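Long-range contacts in tapirin (Caldicellulosiruptor hydrothermalis, PDB 6N2C), which binds cellulose, probably through its zinc-holding C-terminal beta-helix domain, and probably helps cells adhere to it: residues R205-S209 / I232-N236; L215-R221 / F241-V247; S238-G242 / I259-G263. One frame throughout, in Å; residues are numbered along the deposited sequence.

Interaction 1. Residues R205-S209 / I232-N236; sequences RNMYS and IIVKN
Two successive coils of a parallel beta-helix pair here, strand 206-209 beside strand 231-234 in the same sheet. The axes of 206-209 and 232-234 approach to 4.8 Å and run parallel, 7° apart. Both backbones are extended, with phi -109 to -142° and psi 124 to 151°, except that psi of Val234 falls to 93°, leading into the turn at Lys235. The register is Met207 with Ile232, Tyr208 with Ile233 and Ser209 with Val234, with CA-CA distances of 4.8 to 4.9 Å.

Asn206 opens the strand, and its OD1 accepts a hydrogen bond from Asn231. At Met207, O accepts from Ile233 N at 3.0 Å. Its side chain is t at chi1 and chi2, and CE comes 4.2 Å from Ile232 CG1. Met207, Ser209, Ile232 and Val234 share the inward face. There Ile213 of the next sheet packs on Met207, Ile232 and Val234.

Tyr208 points to the other face with Ile233. Its chi1 is t, and CD2 lies 4.0 Å from Ile233 CG2. The ring also stacks on Phe189 and touches Pro462, so this face is covered too.

Ser209 N donates to Ile233 O at 2.9 Å. Ser209 OG turns to Ser211 O. The strand pairing ends at Lys235, where phi/psi is -71/-38°. Lys235 NZ bonds Ile456 O, while its backbone N donates to Ser209 O at 2.9 Å.

Interaction 2. Residues L215-R221 / F241-V247; sequences LRSDNNR and FGGNNKV
Two turns of successive beta-helix coils stack here, with no strand pairing between them. The CA register is Leu215-Phe241, Arg216-Gly242, Ser217-Gly243 and Asp218-Asn244, at 4.2 to 5.4 Å.

Asn245 binds both turns. With chi1 m (-58°), its amide turns back between the turns. OD1 accepts from Gly242 N at 2.7 Å and Gly243 N at 3.1 Å, bracing its own turn. ND2 donates to Arg216 O and to Asp218 OD2, both at 3.0 Å.

Asp218 is m (chi1 -73°). Its OD2 also takes Arg221 NH2 at 2.9 Å, a salt bridge, and a hydrogen bond from Thr226 OG1. Its backbone N donates to Gly243 O at 2.9 Å. Arg221 is t, t, p over chi1 to chi3, so it curls back and NH2 also reaches Asn244 O at 2.9 Å. Asn244 is t and has a left-handed backbone (57/28°). Its ND2 donates to Asp218 O at 3.0 Å.

Gly242 fits because a CB would clash with Arg216 C and Ser217 N. Gly243, at 130/132°, has a backbone that suits glycine.

Leu215 (m, t) points toward segment 241-247. Its CD1 is 4.3 Å from Phe241 CD2 and 4.1 Å from Val247 CG2. Segment 215-221 lies in the loop between strands 213-214 and 227-229. Segment 241-247 ends in the first residues of strand 246-249, which lies between strands 227-229 and 267-270 in its sheet.

Interaction 3. Residues S238-G242 / I259-G263; sequences SFIFG and ITFNG
At the centre, the rings of Phe241 and Phe261 form an offset stack, with centroids 4.2 Å apart and planes at 7°. Such stacks of like residues at equivalent positions of successive coils are a hallmark of the parallel beta-helix. Both side chains have nearly the same rotamer: chi1 is m (-74° and -72°) and chi2 is 78° and 80°. The closest atoms are Phe241 CE1 and Phe261 CE2, at 3.7 Å. Both rings touch Leu268 of strand 267-270. Phe241 CE1 also meets Ile259 CG2 at 3.8 Å, at the edge of the ring.

Phe239 and Ile259 (m, t) lie on the inward face of the sheet, where both touch Met253. Phe239 is t, so its ring leads away from segment 259-263, and CB stays 4.4 Å from Ile259 CG2.

The backbones run in parallel, with end-to-end directions 2° apart. Phe239 pairs with Ile259 and Ile240 with Thr260, at CA-CA 4.8 to 4.9 Å. Thr260 N donates to Phe239 O at 2.9 Å, and Phe241 N donates to Thr260 O at 2.8 Å. Past the strands, Asn262 continues the ladder with its side chain: with chi1 m, ND2 donates to Phe241 O at 3.0 Å.

Gly263 has positive phi (91°), and a CB there would clash with Gly242 O. Ile240 and Thr260 share the outward face. At the polar edge a water joins the segments, 3.0 Å from Ser238 OG and a short 2.4 Å from Thr260 OG1.

From the N terminus, strand 206-209 comes first and the turn 215-221 follows. Interaction 1 closes when 232-236 returns beside 205-209, one coil on. Interaction 2 opens before that and closes after it, at 241-247, so the two cross. Interaction 3 starts at 238-242, shares Phe241 and Gly242 with interaction 2, and closes at 259-263. It follows interaction 1 in series. The three contacts touch three sheets of the beta-helix: 206-209 with 231-234, 239-240 with 259-260, and strand 246-249. Inside the coil, Ile232 CD1 meets Val247 CG1 at 4.2 Å, and Phe239 CZ packs on Leu215 CD1 at 3.9 Å.

Interaction 1. Residues R205-S209 / I232-N236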
# COMPACT_ATOMS: atom_id res chain seq x y z
N ARG A 205 -7.03 -4.11 14.16
CA ARG A 205 -5.63 -3.98 14.45
C ARG A 205 -4.92 -4.53 13.25
O ARG A 205 -4.63 -3.72 12.31
CB ARG A 205 -5.16 -4.69 15.74
CG ARG A 205 -5.61 -4.06 17.00
CD ARG A 205 -4.84 -4.70 18.15
NE ARG A 205 -3.38 -4.47 18.12
CZ ARG A 205 -2.57 -4.77 19.13
NH1 ARG A 205 -3.03 -5.39 20.24
NH2 ARG A 205 -1.27 -4.53 19.02
N ASN A 206 -4.74 -5.85 13.17
CA ASN A 206 -4.09 -6.46 11.98
C ASN A 206 -5.01 -7.22 11.09
O ASN A 206 -5.98 -7.81 11.56
CB ASN A 206 -2.88 -7.23 12.45
CG ASN A 206 -1.89 -6.31 13.16
OD1 ASN A 206 -1.64 -5.19 12.69
ND2 ASN A 206 -1.31 -6.74 14.32
N MET A 207 -4.69 -7.29 9.76
CA MET A 207 -5.51 -8.02 8.82
C MET A 207 -4.58 -8.70 7.84
O MET A 207 -3.53 -8.14 7.49
CB MET A 207 -6.44 -7.04 8.03
CG MET A 207 -7.15 -7.68 6.86
SD MET A 207 -8.45 -6.60 6.06
CE MET A 207 -8.12 -5.16 7.09
N TYR A 208 -4.83 -9.99 7.61
CA TYR A 208 -4.05 -10.77 6.70
C TYR A 208 -4.94 -11.45 5.68
O TYR A 208 -6.02 -12.01 5.98
CB TYR A 208 -3.25 -11.88 7.44
CG TYR A 208 -2.55 -12.91 6.55
CD1 TYR A 208 -3.19 -14.06 6.04
CD2 TYR A 208 -1.23 -12.79 6.27
CE1 TYR A 208 -2.52 -14.90 5.19
CE2 TYR A 208 -0.56 -13.65 5.45
CZ TYR A 208 -1.22 -14.74 4.94
OH TYR A 208 -0.55 -15.65 4.13
N SER A 209 -4.47 -11.49 4.42
CA SER A 209 -5.09 -12.35 3.43
C SER A 209 -4.00 -12.95 2.61
O SER A 209 -2.94 -12.32 2.39
CB SER A 209 -5.99 -11.47 2.54
OG SER A 209 -6.84 -12.26 1.74
N ILE A 232 -1.85 -4.20 7.24
CA ILE A 232 -2.56 -5.01 6.28
C ILE A 232 -1.58 -5.72 5.44
O ILE A 232 -0.68 -5.11 4.87
CB ILE A 232 -3.51 -4.15 5.37
CG1 ILE A 232 -4.50 -3.33 6.18
CG2 ILE A 232 -4.16 -5.03 4.30
CD1 ILE A 232 -5.47 -2.48 5.33
N ILE A 233 -1.70 -7.07 5.37
CA ILE A 233 -0.76 -7.89 4.66
C ILE A 233 -1.49 -8.78 3.71
O ILE A 233 -2.32 -9.53 4.11
CB ILE A 233 0.12 -8.77 5.64
CG1 ILE A 233 0.87 -7.84 6.61
CG2 ILE A 233 0.99 -9.77 4.84
CD1 ILE A 233 1.55 -8.59 7.75
N VAL A 234 -1.11 -8.69 2.45
CA VAL A 234 -1.69 -9.54 1.35
C VAL A 234 -0.53 -10.30 0.81
O VAL A 234 0.27 -9.84 -0.02
CB VAL A 234 -2.37 -8.70 0.26
CG1 VAL A 234 -3.15 -9.64 -0.66
CG2 VAL A 234 -3.38 -7.74 0.89
N LYS A 235 -0.35 -11.48 1.34
CA LYS A 235 0.92 -12.16 1.15
C LYS A 235 1.13 -12.67 -0.33
O LYS A 235 2.26 -12.68 -0.78
CB LYS A 235 0.92 -13.40 2.06
CG LYS A 235 2.03 -14.33 1.82
CD LYS A 235 3.17 -14.20 2.75
CE LYS A 235 4.20 -15.28 2.36
NZ LYS A 235 5.30 -15.54 3.27
N ASN A 236 0.07 -13.14 -0.98
CA ASN A 236 0.14 -13.71 -2.32
C ASN A 236 -0.93 -13.08 -3.24
O ASN A 236 -1.50 -13.75 -4.10
CB ASN A 236 -0.06 -15.25 -2.24
CG ASN A 236 0.97 -15.91 -1.36
OD1 ASN A 236 2.15 -15.90 -1.68
ND2 ASN A 236 0.53 -16.54 -0.26

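Interaction 2. Residues L215-R221 / F241-V247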
# COMPACT_ATOMS: atom_id res chain seq x y z
N LEU A 215 -12.20 -4.45 -2.16
CA LEU A 215 -13.21 -3.55 -1.76
C LEU A 215 -14.20 -3.26 -2.93
O LEU A 215 -13.85 -3.39 -4.13
CB LEU A 215 -12.65 -2.21 -1.35
CG LEU A 215 -11.78 -2.24 -0.10
CD1 LEU A 215 -11.27 -0.82 0.10
CD2 LEU A 215 -12.62 -2.58 1.12
N ARG A 216 -15.41 -2.93 -2.53
CA ARG A 216 -16.47 -2.46 -3.48
C ARG A 216 -16.65 -1.00 -3.24
O ARG A 216 -16.23 -0.47 -2.24
CB ARG A 216 -17.80 -3.24 -3.31
CG ARG A 216 -17.61 -4.74 -3.41
CD ARG A 216 -16.97 -5.19 -4.74
NE ARG A 216 -17.03 -6.65 -4.93
CZ ARG A 216 -16.43 -7.28 -5.92
NH1 ARG A 216 -15.74 -6.58 -6.85
NH2 ARG A 216 -16.52 -8.60 -5.99
N SER A 217 -17.30 -0.33 -4.17
CA SER A 217 -17.52 1.08 -4.06
C SER A 217 -18.39 1.46 -2.85
O SER A 217 -19.33 0.71 -2.44
CB SER A 217 -18.18 1.64 -5.34
OG SER A 217 -19.56 1.27 -5.32
N ASP A 218 -18.04 2.57 -2.24
CA ASP A 218 -18.79 3.17 -1.16
C ASP A 218 -19.67 4.29 -1.71
O ASP A 218 -19.24 5.32 -2.14
CB ASP A 218 -17.88 3.68 -0.10
CG ASP A 218 -17.22 2.55 0.75
OD1 ASP A 218 -17.73 1.38 0.77
OD2 ASP A 218 -16.16 2.87 1.31
N ASN A 219 -20.95 4.02 -1.72
CA ASN A 219 -21.95 4.93 -2.29
C ASN A 219 -22.87 5.45 -1.21
O ASN A 219 -23.63 6.35 -1.47
CB ASN A 219 -22.77 4.20 -3.42
CG ASN A 219 -23.19 2.76 -3.04
OD1 ASN A 219 -23.93 2.57 -2.06
ND2 ASN A 219 -22.70 1.75 -3.81
N ASN A 220 -22.78 4.89 -0.01
CA ASN A 220 -23.63 5.22 1.13
C ASN A 220 -22.94 4.71 2.44
O ASN A 220 -23.52 3.93 3.18
CB ASN A 220 -25.02 4.57 0.95
CG ASN A 220 -26.00 4.97 2.05
OD1 ASN A 220 -25.88 6.03 2.65
ND2 ASN A 220 -26.98 4.11 2.32
N ARG A 221 -21.70 5.14 2.67
CA ARG A 221 -20.89 4.66 3.79
C ARG A 221 -20.91 5.81 4.83
O ARG A 221 -20.41 6.93 4.53
CB ARG A 221 -19.47 4.28 3.37
CG ARG A 221 -18.69 3.53 4.43
CD ARG A 221 -17.19 3.77 4.38
NE ARG A 221 -16.76 5.18 4.51
CZ ARG A 221 -16.24 5.97 3.55
NH1 ARG A 221 -15.91 7.22 3.83
NH2 ARG A 221 -16.05 5.54 2.31
N PHE A 241 -9.05 -1.48 -4.73
CA PHE A 241 -10.04 -0.49 -4.30
C PHE A 241 -11.25 -0.53 -5.25
O PHE A 241 -11.11 -0.91 -6.43
CB PHE A 241 -9.49 0.94 -4.34
CG PHE A 241 -8.52 1.30 -3.24
CD1 PHE A 241 -7.21 0.89 -3.29
CD2 PHE A 241 -8.91 2.01 -2.20
CE1 PHE A 241 -6.33 1.15 -2.26
CE2 PHE A 241 -8.03 2.34 -1.20
CZ PHE A 241 -6.75 1.87 -1.19
N GLY A 242 -12.42 -0.12 -4.77
CA GLY A 242 -13.65 -0.10 -5.58
C GLY A 242 -14.23 1.23 -5.94
O GLY A 242 -15.00 1.35 -6.94
N GLY A 243 -13.86 2.25 -5.20
CA GLY A 243 -14.33 3.62 -5.39
C GLY A 243 -14.83 4.31 -4.17
O GLY A 243 -15.59 3.71 -3.40
N ASN A 244 -14.36 5.55 -3.96
CA ASN A 244 -14.72 6.32 -2.80
C ASN A 244 -14.38 5.60 -1.44
O ASN A 244 -15.01 5.89 -0.40
CB ASN A 244 -16.18 6.71 -2.84
CG ASN A 244 -16.50 7.84 -1.93
OD1 ASN A 244 -15.80 8.84 -1.84
ND2 ASN A 244 -17.63 7.70 -1.25
N ASN A 245 -13.36 4.75 -1.49
CA ASN A 245 -12.90 4.00 -0.28
C ASN A 245 -11.81 4.79 0.35
O ASN A 245 -10.86 5.32 -0.38
CB ASN A 245 -12.34 2.67 -0.65
CG ASN A 245 -13.31 1.78 -1.42
OD1 ASN A 245 -12.91 1.20 -2.41
ND2 ASN A 245 -14.54 1.60 -0.94
N LYS A 246 -11.81 4.85 1.69
CA LYS A 246 -10.80 5.61 2.44
C LYS A 246 -10.10 4.64 3.43
O LYS A 246 -10.75 4.19 4.39
CB LYS A 246 -11.40 6.80 3.17
CG LYS A 246 -12.47 7.62 2.40
CD LYS A 246 -11.98 8.32 1.17
CE LYS A 246 -13.13 9.03 0.47
NZ LYS A 246 -12.59 10.01 -0.51
N VAL A 247 -8.83 4.39 3.21
CA VAL A 247 -8.07 3.30 3.93
C VAL A 247 -6.96 4.00 4.68
O VAL A 247 -6.22 4.80 4.10
CB VAL A 247 -7.53 2.27 2.98
CG1 VAL A 247 -6.61 1.25 3.69
CG2 VAL A 247 -8.68 1.50 2.34

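Interaction 3. Residues S238-G242 / I259-G263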
# COMPACT_ATOMS: atom_id res chain seq x y z
N SER A 238 -3.21 -9.04 -4.37
CA SER A 238 -3.26 -7.57 -4.44
C SER A 238 -4.24 -7.01 -3.46
O SER A 238 -4.99 -7.76 -2.80
CB SER A 238 -3.63 -7.05 -5.84
OG SER A 238 -2.77 -7.57 -6.79
N PHE A 239 -4.26 -5.69 -3.37
CA PHE A 239 -5.30 -4.95 -2.67
C PHE A 239 -6.04 -4.13 -3.73
O PHE A 239 -5.39 -3.40 -4.50
CB PHE A 239 -4.71 -4.07 -1.59
CG PHE A 239 -5.75 -3.43 -0.73
CD1 PHE A 239 -6.45 -2.28 -1.15
CD2 PHE A 239 -6.09 -3.98 0.50
CE1 PHE A 239 -7.47 -1.73 -0.34
CE2 PHE A 239 -7.07 -3.40 1.29
CZ PHE A 239 -7.76 -2.30 0.88
N ILE A 240 -7.34 -4.32 -3.83
CA ILE A 240 -8.13 -3.73 -4.93
C ILE A 240 -9.12 -2.77 -4.33
O ILE A 240 -10.00 -3.19 -3.53
CB ILE A 240 -8.85 -4.86 -5.72
CG1 ILE A 240 -7.75 -5.76 -6.34
CG2 ILE A 240 -9.79 -4.23 -6.74
CD1 ILE A 240 -8.21 -7.04 -6.97
N PHE A 241 -9.05 -1.48 -4.73
CA PHE A 241 -10.04 -0.49 -4.30
C PHE A 241 -11.25 -0.53 -5.25
O PHE A 241 -11.11 -0.91 -6.43
CB PHE A 241 -9.49 0.94 -4.34
CG PHE A 241 -8.52 1.30 -3.24
CD1 PHE A 241 -7.21 0.89 -3.29
CD2 PHE A 241 -8.91 2.01 -2.20
CE1 PHE A 241 -6.33 1.15 -2.26
CE2 PHE A 241 -8.03 2.34 -1.20
CZ PHE A 241 -6.75 1.87 -1.19
N GLY A 242 -12.42 -0.12 -4.77
CA GLY A 242 -13.65 -0.10 -5.58
C GLY A 242 -14.23 1.23 -5.94
O GLY A 242 -15.00 1.35 -6.94
N ILE A 259 -1.33 -2.86 -5.91
CA ILE A 259 -2.45 -2.14 -5.29
C ILE A 259 -3.16 -1.41 -6.44
O ILE A 259 -2.55 -0.54 -7.08
CB ILE A 259 -2.00 -1.15 -4.24
CG1 ILE A 259 -1.05 -1.86 -3.17
CG2 ILE A 259 -3.18 -0.44 -3.63
CD1 ILE A 259 -0.55 -0.92 -2.08
N THR A 260 -4.42 -1.76 -6.66
CA THR A 260 -5.13 -1.31 -7.88
C THR A 260 -6.31 -0.47 -7.46
O THR A 260 -7.19 -0.97 -6.78
CB THR A 260 -5.53 -2.45 -8.78
OG1 THR A 260 -4.44 -3.35 -9.01
CG2 THR A 260 -6.09 -1.93 -10.09
N PHE A 261 -6.28 0.81 -7.84
CA PHE A 261 -7.33 1.76 -7.58
C PHE A 261 -8.33 1.65 -8.72
O PHE A 261 -7.93 1.54 -9.88
CB PHE A 261 -6.77 3.16 -7.49
CG PHE A 261 -5.98 3.45 -6.25
CD1 PHE A 261 -4.66 3.03 -6.11
CD2 PHE A 261 -6.57 4.09 -5.17
CE1 PHE A 261 -3.96 3.28 -4.91
CE2 PHE A 261 -5.88 4.36 -3.97
CZ PHE A 261 -4.56 3.95 -3.86
N ASN A 262 -9.60 1.63 -8.39
CA ASN A 262 -10.73 1.70 -9.34
C ASN A 262 -11.77 2.61 -8.77
O ASN A 262 -11.94 2.69 -7.58
CB ASN A 262 -11.43 0.35 -9.50
CG ASN A 262 -10.51 -0.70 -10.02
OD1 ASN A 262 -10.17 -0.69 -11.21
ND2 ASN A 262 -9.96 -1.55 -9.10
N GLY A 263 -12.53 3.28 -9.67
CA GLY A 263 -13.78 3.90 -9.30
C GLY A 263 -13.65 5.35 -8.86
O GLY A 263 -14.64 6.06 -8.62
O HOH W 1 -2.77 -4.88 -8.10